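Local atomic coordinates of actin-binding protein (Saccharomyces cerevisiae, PDB entry 1JO8), a protein that binds actin filaments and regulates actin assembly by the ARP2/3 complex, and binds several partner proteins through the SH3 domain described here. Residues Thr18-Glu21 / Asn22-Ile25. Sequence-based numbering, arbitrary orientation.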
ATOM      1  N   THR A  18      -6.283  -3.444   0.245  1.00  6.28           N
ATOM      2  CA  THR A  18      -6.902  -3.282   1.550  1.00  6.87           C
ATOM      3  C   THR A  18      -5.847  -3.703   2.567  1.00  6.91           C
ATOM      4  O   THR A  18      -5.244  -4.749   2.408  1.00  8.01           O
ATOM      5  CB  THR A  18      -8.140  -4.182   1.686  1.00  7.69           C
ATOM      6  OG1 THR A  18      -9.152  -3.704   0.806  1.00  7.97           O
ATOM      7  CG2 THR A  18      -8.731  -4.157   3.101  1.00  8.13           C
ATOM      8  N   PHE A  19      -5.607  -2.911   3.598  1.00  6.26           N
ATOM      9  CA  PHE A  19      -4.604  -3.251   4.583  1.00  6.35           C
ATOM     10  C   PHE A  19      -4.914  -2.576   5.889  1.00  7.12           C
ATOM     11  O   PHE A  19      -5.772  -1.707   5.933  1.00  7.24           O
ATOM     12  CB  PHE A  19      -3.194  -2.928   4.084  1.00  6.41           C
ATOM     13  CG  PHE A  19      -2.987  -1.506   3.625  1.00  6.15           C
ATOM     14  CD1 PHE A  19      -2.829  -0.457   4.522  1.00  6.72           C
ATOM     15  CD2 PHE A  19      -2.873  -1.231   2.276  1.00  7.45           C
ATOM     16  CE1 PHE A  19      -2.583   0.825   4.076  1.00  6.74           C
ATOM     17  CE2 PHE A  19      -2.623   0.052   1.829  1.00  8.93           C
ATOM     18  CZ  PHE A  19      -2.491   1.076   2.730  1.00  7.66           C
ATOM     19  N   VAL A  20      -4.204  -2.968   6.945  1.00  7.20           N
ATOM     20  CA  VAL A  20      -4.372  -2.359   8.255  1.00  8.72           C
ATOM     21  C   VAL A  20      -3.058  -1.754   8.713  1.00  8.63           C
ATOM     22  O   VAL A  20      -1.994  -2.102   8.209  1.00  8.07           O
ATOM     23  CB  VAL A  20      -4.902  -3.361   9.309  1.00 10.02           C
ATOM     24  CG1 VAL A  20      -6.332  -3.761   8.968  1.00 11.51           C
ATOM     25  CG2 VAL A  20      -4.004  -4.571   9.413  1.00 11.83           C
ATOM     26  N   GLU A  21      -3.143  -0.844   9.674  1.00  8.47           N
ATOM     27  CA  GLU A  21      -1.996  -0.215  10.277  1.00  9.78           C
ATOM     28  C   GLU A  21      -0.969  -1.292  10.611  1.00  9.17           C
ATOM     29  O   GLU A  21      -1.301  -2.355  11.146  1.00  9.31           O
ATOM     30  CB  GLU A  21      -2.426   0.506  11.570  1.00 11.37           C
ATOM     31  CG  GLU A  21      -1.324   1.421  12.125  0.60 12.38           C
ATOM     32  CD  GLU A  21      -1.638   2.051  13.472  0.60 17.13           C
ATOM     33  OE1 GLU A  21      -2.780   1.900  13.933  0.50 20.63           O
ATOM     34  OE2 GLU A  21      -0.743   2.702  14.061  0.65 19.20           O
ATOM     35  N   ASN A  22       0.285  -0.993  10.317  1.00  7.82           N
ATOM     36  CA  ASN A  22       1.426  -1.863  10.547  1.00  8.86           C
ATOM     37  C   ASN A  22       1.663  -2.951   9.534  1.00  8.53           C
ATOM     38  O   ASN A  22       2.725  -3.544   9.544  1.00  9.40           O
ATOM     39  CB  ASN A  22       1.486  -2.386  11.960  1.00 10.20           C
ATOM     40  CG  ASN A  22       1.731  -1.280  12.940  0.50 13.00           C
ATOM     41  OD1 ASN A  22       2.485  -0.334  12.658  0.60 14.46           O
ATOM     42  ND2 ASN A  22       1.052  -1.347  14.078  0.55 15.52           N
ATOM     43  N   ASP A  23       0.744  -3.163   8.611  1.00  7.40           N
ATOM     44  CA  ASP A  23       1.037  -4.067   7.506  1.00  6.99           C
ATOM     45  C   ASP A  23       2.120  -3.449   6.634  1.00  6.66           C
ATOM     46  O   ASP A  23       2.187  -2.237   6.484  1.00  7.11           O
ATOM     47  CB  ASP A  23      -0.194  -4.285   6.624  1.00  7.04           C
ATOM     48  CG  ASP A  23      -1.229  -5.169   7.224  1.00  8.87           C
ATOM     49  OD1 ASP A  23      -0.958  -5.853   8.244  1.00  9.66           O
ATOM     50  OD2 ASP A  23      -2.358  -5.219   6.653  1.00  8.52           O
ATOM     51  N   LYS A  24       2.955  -4.281   6.042  1.00  5.82           N
ATOM     52  CA  LYS A  24       3.977  -3.838   5.116  1.00  5.68           C
ATOM     53  C   LYS A  24       3.517  -3.967   3.664  1.00  5.45           C
ATOM     54  O   LYS A  24       2.818  -4.913   3.303  1.00  5.89           O
ATOM     55  CB  LYS A  24       5.257  -4.633   5.325  1.00  5.88           C
ATOM     56  CG  LYS A  24       5.929  -4.320   6.643  1.00  7.46           C
ATOM     57  CD  LYS A  24       7.217  -5.147   6.766  1.00  9.20           C
ATOM     58  CE  LYS A  24       7.985  -4.831   8.047  1.00 11.11           C
ATOM     59  NZ  LYS A  24       9.225  -5.685   8.166  1.00 14.07           N
ATOM     60  N   ILE A  25       3.855  -2.968   2.866  1.00  5.29           N
ATOM     61  CA  ILE A  25       3.540  -2.935   1.443  1.00  6.23           C
ATOM     62  C   ILE A  25       4.907  -2.914   0.770  1.00  6.21           C
ATOM     63  O   ILE A  25       5.733  -2.049   1.057  1.00  7.02           O
ATOM     64  CB  ILE A  25       2.741  -1.685   1.071  1.00  6.59           C
ATOM     65  CG1 ILE A  25       1.374  -1.691   1.718  1.00  8.31           C
ATOM     66  CG2 ILE A  25       2.562  -1.665  -0.447  1.00  7.77           C
ATOM     67  CD1 ILE A  25       1.254  -1.147   3.139  0.65  8.46           C
TER
HETATM   68  O   HOH W   1      -0.547  -5.144  10.901  1.00 19.98           O
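Val20 to Asp23 form a type II beta turn, closed by a hydrogen bond from Asp23 N to Val20 O (3.0 Å); it is the diverging turn of the SH3 fold, leading from the RT loop into strand 24-29. Asn22 takes the third position with positive phi (80°), which asparagine tolerates better than most residues. Asp23 ties the turn a second time: with CG beside its own backbone N (chi1 -74°), its carboxylate reaches back so that OD2 accepts a nearly straight hydrogen bond from Val20 N (2.9 Å, 175°), the donor standing well above the carboxylate plane. OD2 also forms a salt bridge with Lys42, while Val20 CG2 lies against the same carboxylate, 3.3 Å from OD2. Cutting Asp23 back to an alanine removes that carboxylate, which would probably leave Val20 N without its acceptor and the Lys42 ammonium without this partner. On the inner side, large apolar residues suit the core they share with Ala5, Leu40 and Val54: in the conformer given, the Ile25 CD1 methyl sits over the centre of the Phe19 ring, 4.1 Å from its centroid, a CH-pi contact. Outside, a water bridges the turn, donating to Glu21 O (2.9 Å) and to Asp23 OD1 (2.8 Å).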